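Local coordinates for protein transcriptional regulators (LACI-FAMILY TRANSCRIPTIONAL REGULATORY PROTEIN) (Corynebacterium glutamicum, PDB 3GYB) that probably regulates transcription by binding DNA as a LacI-family regulator, with a ligand-sensing region of the periplasmic binding protein type, at residues S26-L31 with Y36-I41; L168-E173 with T178-S183. One frame throughout, in Å; residues are numbered along the deposited sequence.

Contact 1 of 2, residues S26-L31 with Y36-I41; sequences SLSDVL and YRLSVI
The backbones are closest where the chain turns back, with L31 CA and Y36 CA 5.5 Å apart, and they diverge toward S28 and L38, whose CA atoms are separated by 7.4 Å. One weak backbone hydrogen bond spans the turn, from Y36 N to L31 O at 3.4 Å, with an N-H...O angle of 153°. The same carbonyl oxygen also lies in the plane of the Y36 ring, at its edge, 3.6 Å from Y36 CD2. The ring therefore borders the last carbonyl of the helix edge-on and does not stack over it. L31 adds an apolar touch here, its CB meeting Y36 CB at 4.1 Å.

The segments belong to a beta-alpha-beta unit: strand 7-12 leads into helix 21-31, which returns to strand 37-41 beside strand 7-12. I8 on that first strand packs against both Y36 and L38. The CB of L38 points toward the helix, and with CG beside the backbone N (chi1 -44°) its two methyls reach different helix residues. L38 CD1 lies against S28 CB and CA, 3.9 Å from each. The other branch, L38 CD2, touches L31 CD1 at 4.0 Å, and the two leucine side chains cross at about a right angle.

S28 meets L38 most closely through its carbons; its hydroxyl, anti to the backbone N, is hydrogen-bonded to the carbonyl of T45 of the second subunit. Strand 37-41 is outermost in the sheet of its own chain, and backbone hydrogen bonds from L38 and V40 pass to that second subunit. Helix 231-246 packs beside helix 21-31, with L243 against L31 and Y236 and A239 against V30.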
loop_
_atom_site.group_PDB
_atom_site.type_symbol
_atom_site.label_atom_id
_atom_site.label_comp_id
_atom_site.label_asym_id
_atom_site.label_seq_id
_atom_site.Cartn_x
_atom_site.Cartn_y
_atom_site.Cartn_z
ATOM N N SER A 26 -13.855 -6.086 1.718
ATOM C CA SER A 26 -14.842 -6.997 2.285
ATOM C C SER A 26 -15.940 -6.200 2.992
ATOM O O SER A 26 -17.130 -6.484 2.832
ATOM C CB SER A 26 -14.164 -7.958 3.265
ATOM O OG SER A 26 -15.015 -9.047 3.565
ATOM N N LEU A 27 -15.543 -5.202 3.774
ATOM C CA LEU A 27 -16.510 -4.351 4.461
ATOM C C LEU A 27 -17.454 -3.759 3.421
ATOM O O LEU A 27 -18.674 -3.738 3.600
ATOM C CB LEU A 27 -15.802 -3.193 5.175
ATOM C CG LEU A 27 -15.137 -3.367 6.538
ATOM C CD1 LEU A 27 -14.269 -2.148 6.828
ATOM C CD2 LEU A 27 -16.202 -3.532 7.614
ATOM N N SER A 28 -16.871 -3.270 2.332
ATOM C CA SER A 28 -17.631 -2.651 1.256
ATOM C C SER A 28 -18.611 -3.608 0.589
ATOM O O SER A 28 -19.759 -3.247 0.318
ATOM C CB SER A 28 -16.677 -2.083 0.201
ATOM O OG SER A 28 -17.403 -1.504 -0.870
ATOM N N ASP A 29 -18.160 -4.828 0.318
ATOM C CA ASP A 29 -19.012 -5.818 -0.333
ATOM C C ASP A 29 -20.283 -6.088 0.459
ATOM O O ASP A 29 -21.326 -6.402 -0.112
ATOM C CB ASP A 29 -18.255 -7.134 -0.535
ATOM C CG ASP A 29 -17.121 -7.009 -1.527
ATOM O OD1 ASP A 29 -17.190 -6.117 -2.400
ATOM O OD2 ASP A 29 -16.167 -7.811 -1.444
ATOM N N VAL A 30 -20.188 -5.971 1.776
ATOM C CA VAL A 30 -21.337 -6.208 2.644
ATOM C C VAL A 30 -22.181 -4.955 2.848
ATOM O O VAL A 30 -23.410 -5.014 2.802
ATOM C CB VAL A 30 -20.889 -6.720 4.039
ATOM C CG1 VAL A 30 -22.098 -6.868 4.959
ATOM C CG2 VAL A 30 -20.182 -8.060 3.899
ATOM N N LEU A 31 -21.523 -3.818 3.055
ATOM C CA LEU A 31 -22.238 -2.570 3.317
ATOM C C LEU A 31 -22.788 -1.758 2.145
ATOM O O LEU A 31 -23.908 -1.256 2.225
ATOM C CB LEU A 31 -21.362 -1.656 4.180
ATOM C CG LEU A 31 -20.962 -2.232 5.539
ATOM C CD1 LEU A 31 -19.988 -1.294 6.236
ATOM C CD2 LEU A 31 -22.209 -2.442 6.384
ATOM N N TYR A 36 -24.978 1.932 1.984
ATOM C CA TYR A 36 -23.968 2.662 2.740
ATOM C C TYR A 36 -22.798 3.060 1.855
ATOM O O TYR A 36 -22.511 2.405 0.852
ATOM C CB TYR A 36 -23.454 1.809 3.903
ATOM C CG TYR A 36 -24.464 1.635 5.014
ATOM C CD1 TYR A 36 -24.711 2.663 5.923
ATOM C CD2 TYR A 36 -25.200 0.457 5.132
ATOM C CE1 TYR A 36 -25.668 2.524 6.924
ATOM C CE2 TYR A 36 -26.164 0.308 6.128
ATOM C CZ TYR A 36 -26.391 1.345 7.018
ATOM O OH TYR A 36 -27.352 1.207 7.989
ATOM N N ARG A 37 -22.141 4.149 2.238
ATOM C CA ARG A 37 -20.970 4.653 1.531
ATOM C C ARG A 37 -19.872 4.755 2.585
ATOM O O ARG A 37 -20.153 5.059 3.744
ATOM C CB ARG A 37 -21.269 6.020 0.918
ATOM C CG ARG A 37 -22.261 5.945 -0.235
ATOM C CD ARG A 37 -22.771 7.313 -0.647
ATOM N NE ARG A 37 -23.788 7.208 -1.692
ATOM C CZ ARG A 37 -23.529 7.144 -2.995
ATOM N NH1 ARG A 37 -22.276 7.181 -3.434
ATOM N NH2 ARG A 37 -24.525 7.027 -3.861
ATOM N N LEU A 38 -18.630 4.505 2.184
ATOM C CA LEU A 38 -17.507 4.527 3.117
ATOM C C LEU A 38 -16.500 5.635 2.870
ATOM O O LEU A 38 -16.250 6.010 1.733
ATOM C CB LEU A 38 -16.750 3.199 3.047
ATOM C CG LEU A 38 -17.551 1.897 3.011
ATOM C CD1 LEU A 38 -16.589 0.726 2.868
ATOM C CD2 LEU A 38 -18.384 1.758 4.270
ATOM N N SER A 39 -15.918 6.145 3.952
ATOM C CA SER A 39 -14.885 7.172 3.855
ATOM C C SER A 39 -13.819 6.800 4.877
ATOM O O SER A 39 -14.138 6.369 5.989
ATOM C CB SER A 39 -15.447 8.562 4.154
ATOM O OG SER A 39 -14.492 9.558 3.813
ATOM N N VAL A 40 -12.556 6.959 4.497
ATOM C CA VAL A 40 -11.445 6.595 5.362
ATOM C C VAL A 40 -10.760 7.753 6.077
ATOM O O VAL A 40 -10.516 8.813 5.499
ATOM C CB VAL A 40 -10.375 5.807 4.560
ATOM C CG1 VAL A 40 -9.180 5.488 5.446
ATOM C CG2 VAL A 40 -10.984 4.512 4.020
ATOM N N ILE A 41 -10.456 7.520 7.349
ATOM C CA ILE A 41 -9.768 8.481 8.204
ATOM C C ILE A 41 -8.499 7.759 8.659
ATOM O O ILE A 41 -8.572 6.623 9.116
ATOM C CB ILE A 41 -10.622 8.821 9.454
ATOM C CG1 ILE A 41 -11.924 9.512 9.037
ATOM C CG2 ILE A 41 -9.817 9.684 10.428
ATOM C CD1 ILE A 41 -11.747 10.902 8.463
#

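Contact 2 of 2, residues L168-E173 with T178-S183; sequences LALLKE and TAIFSS
I180 meets L170 and L171 through a single methyl group, CD1, which the two leucines approach from different directions. L171 CD2 comes to 4.3 Å of I180 CD1 and L170 CD2 to 4.4 Å, and the angle between these two approaches, measured at I180 CD1, is about 67°. The methyl thus touches leucines at successive helix positions, both on its helix-facing side.

L171 turns its fork broadside: its second methyl, L171 CD1, is 4.5 Å from I180 CD1, almost as near as the first, so the isoleucine tip faces the gap between the branches. L170 uses one branch alone. With chi1 at 176° its CG is anti to the backbone N, and CD2 continues the chain away from the helix while CD1 is bent back. The extended methyl lies alongside the last bond of the isoleucine, since L170 CD2 is also 4.6 Å from I180 CG1.

I180 spans its share of the gap by full extension, its chi2 of 171° keeping CD1 anti to CA. The backbones are well separated, with L171 CA and T178 CA 9.2 Å apart, and no hydrogen bond links the segments. All three touching residues are buried, yet the two segments bury just 94 Å² between them, both sides summed, a light contact between methyl ends.

Here a helix leads through a short connection into a parallel strand of the alternating alpha/beta periplasmic binding protein-like domain, away from the magnesium site. L170 also rests on A122 and L124 of strand 121-124, and I180 touches L124 from its place beside that strand. L171 reaches V177 and L200, while L168 lies against A194 and L198 of helix 185-198. Helix 160-173 is packed over the sheet, next to helix 185-198, with strand 179-182 running between strands 121-124 and 207-211.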
loop_
_atom_site.group_PDB
_atom_site.type_symbol
_atom_site.label_atom_id
_atom_site.label_comp_id
_atom_site.label_asym_id
_atom_site.label_seq_id
_atom_site.Cartn_x
_atom_site.Cartn_y
_atom_site.Cartn_z
ATOM N N LEU A 168 18.952 -5.011 9.904
ATOM C CA LEU A 168 20.390 -4.873 9.724
ATOM C C LEU A 168 21.084 -4.879 11.085
ATOM O O LEU A 168 22.159 -5.455 11.236
ATOM C CB LEU A 168 20.725 -3.577 8.982
ATOM C CG LEU A 168 20.424 -3.553 7.483
ATOM C CD1 LEU A 168 20.762 -2.169 6.934
ATOM C CD2 LEU A 168 21.237 -4.625 6.762
ATOM N N ALA A 169 20.468 -4.234 12.071
ATOM C CA ALA A 169 21.054 -4.182 13.410
ATOM C C ALA A 169 20.968 -5.547 14.093
ATOM O O ALA A 169 21.930 -6.000 14.708
ATOM C CB ALA A 169 20.343 -3.127 14.251
ATOM N N LEU A 170 19.817 -6.198 13.977
ATOM C CA LEU A 170 19.604 -7.513 14.586
ATOM C C LEU A 170 20.587 -8.565 14.080
ATOM O O LEU A 170 21.179 -9.308 14.868
ATOM C CB LEU A 170 18.175 -7.989 14.301
ATOM C CG LEU A 170 17.803 -9.396 14.775
ATOM C CD1 LEU A 170 17.665 -9.402 16.284
ATOM C CD2 LEU A 170 16.501 -9.827 14.117
ATOM N N LEU A 171 20.748 -8.641 12.762
ATOM C CA LEU A 171 21.651 -9.622 12.177
ATOM C C LEU A 171 23.118 -9.297 12.436
ATOM O O LEU A 171 23.967 -10.187 12.411
ATOM C CB LEU A 171 21.380 -9.763 10.680
ATOM C CG LEU A 171 19.960 -10.261 10.390
ATOM C CD1 LEU A 171 19.761 -10.384 8.881
ATOM C CD2 LEU A 171 19.736 -11.602 11.067
ATOM N N LYS A 172 23.424 -8.028 12.680
ATOM C CA LYS A 172 24.803 -7.659 12.987
ATOM C C LYS A 172 25.111 -8.141 14.399
ATOM O O LYS A 172 26.180 -8.683 14.665
ATOM C CB LYS A 172 25.000 -6.146 12.918
ATOM C CG LYS A 172 26.309 -5.669 13.563
ATOM C CD LYS A 172 27.532 -6.214 12.829
ATOM C CE LYS A 172 28.812 -5.994 13.627
ATOM N NZ LYS A 172 28.939 -6.960 14.757
ATOM N N GLU A 173 24.161 -7.940 15.303
ATOM C CA GLU A 173 24.334 -8.351 16.690
ATOM C C GLU A 173 24.207 -9.857 16.859
ATOM O O GLU A 173 24.819 -10.440 17.757
ATOM C CB GLU A 173 23.299 -7.662 17.580
ATOM C CG GLU A 173 23.494 -6.160 17.713
ATOM C CD GLU A 173 22.505 -5.530 18.671
ATOM O OE1 GLU A 173 21.900 -6.271 19.472
ATOM O OE2 GLU A 173 22.344 -4.293 18.636
ATOM N N THR A 178 19.029 -17.602 11.696
ATOM C CA THR A 178 18.785 -18.190 10.380
ATOM C C THR A 178 17.369 -17.969 9.858
ATOM O O THR A 178 17.081 -18.244 8.691
ATOM C CB THR A 178 19.069 -19.711 10.387
ATOM O OG1 THR A 178 18.176 -20.369 11.299
ATOM C CG2 THR A 178 20.496 -19.975 10.817
ATOM N N ALA A 179 16.484 -17.469 10.712
ATOM C CA ALA A 179 15.107 -17.230 10.298
ATOM C C ALA A 179 14.502 -16.113 11.121
ATOM O O ALA A 179 14.814 -15.962 12.301
ATOM C CB ALA A 179 14.280 -18.505 10.456
ATOM N N ILE A 180 13.636 -15.333 10.485
ATOM C CA ILE A 180 12.977 -14.223 11.151
ATOM C C ILE A 180 11.468 -14.292 10.977
ATOM O O ILE A 180 10.977 -14.515 9.867
ATOM C CB ILE A 180 13.448 -12.862 10.571
ATOM C CG1 ILE A 180 14.932 -12.648 10.874
ATOM C CG2 ILE A 180 12.605 -11.728 11.147
ATOM C CD1 ILE A 180 15.547 -11.437 10.165
ATOM N N PHE A 181 10.738 -14.142 12.079
ATOM C CA PHE A 181 9.284 -14.083 12.026
ATOM C C PHE A 181 8.982 -12.606 12.239
ATOM O O PHE A 181 9.127 -12.083 13.344
ATOM C CB PHE A 181 8.622 -14.930 13.127
ATOM C CG PHE A 181 7.190 -14.536 13.422
ATOM C CD1 PHE A 181 6.318 -14.172 12.397
ATOM C CD2 PHE A 181 6.718 -14.521 14.731
ATOM C CE1 PHE A 181 5.005 -13.798 12.668
ATOM C CE2 PHE A 181 5.404 -14.148 15.012
ATOM C CZ PHE A 181 4.547 -13.785 13.981
ATOM N N SER A 182 8.598 -11.929 11.161
ATOM C CA SER A 182 8.279 -10.511 11.209
ATOM C C SER A 182 6.839 -10.326 11.673
ATOM O O SER A 182 5.929 -10.988 11.176
ATOM C CB SER A 182 8.461 -9.893 9.819
ATOM O OG SER A 182 8.264 -8.492 9.869
ATOM N N SER A 183 6.632 -9.409 12.613
ATOM C CA SER A 183 5.301 -9.174 13.156
ATOM C C SER A 183 4.264 -8.905 12.075
ATOM O O SER A 183 3.094 -9.236 12.242
ATOM C CB SER A 183 5.329 -8.013 14.157
ATOM O OG SER A 183 4.162 -8.028 14.961
#

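In the fold
From the N terminus, strand 7-12 leads to helix 21-31, and contact 1 closes the four-residue connection from that helix into strand 37-41, an outermost strand of the sheet within this chain. Contact 2 comes later and closes an equally short connection, from helix 160-173 into strand 179-182, an inner strand of the same sheet, toward its other edge. The two are in series, neither nested nor crossing, and lie on opposite sides of the chain's centre, their own centres 37 Å apart and their nearest atoms about 19 Å. Both join a helix to the same mixed sheet, but contact 1 borders the second subunit, whereas no other chain of the assembly touches contact 2.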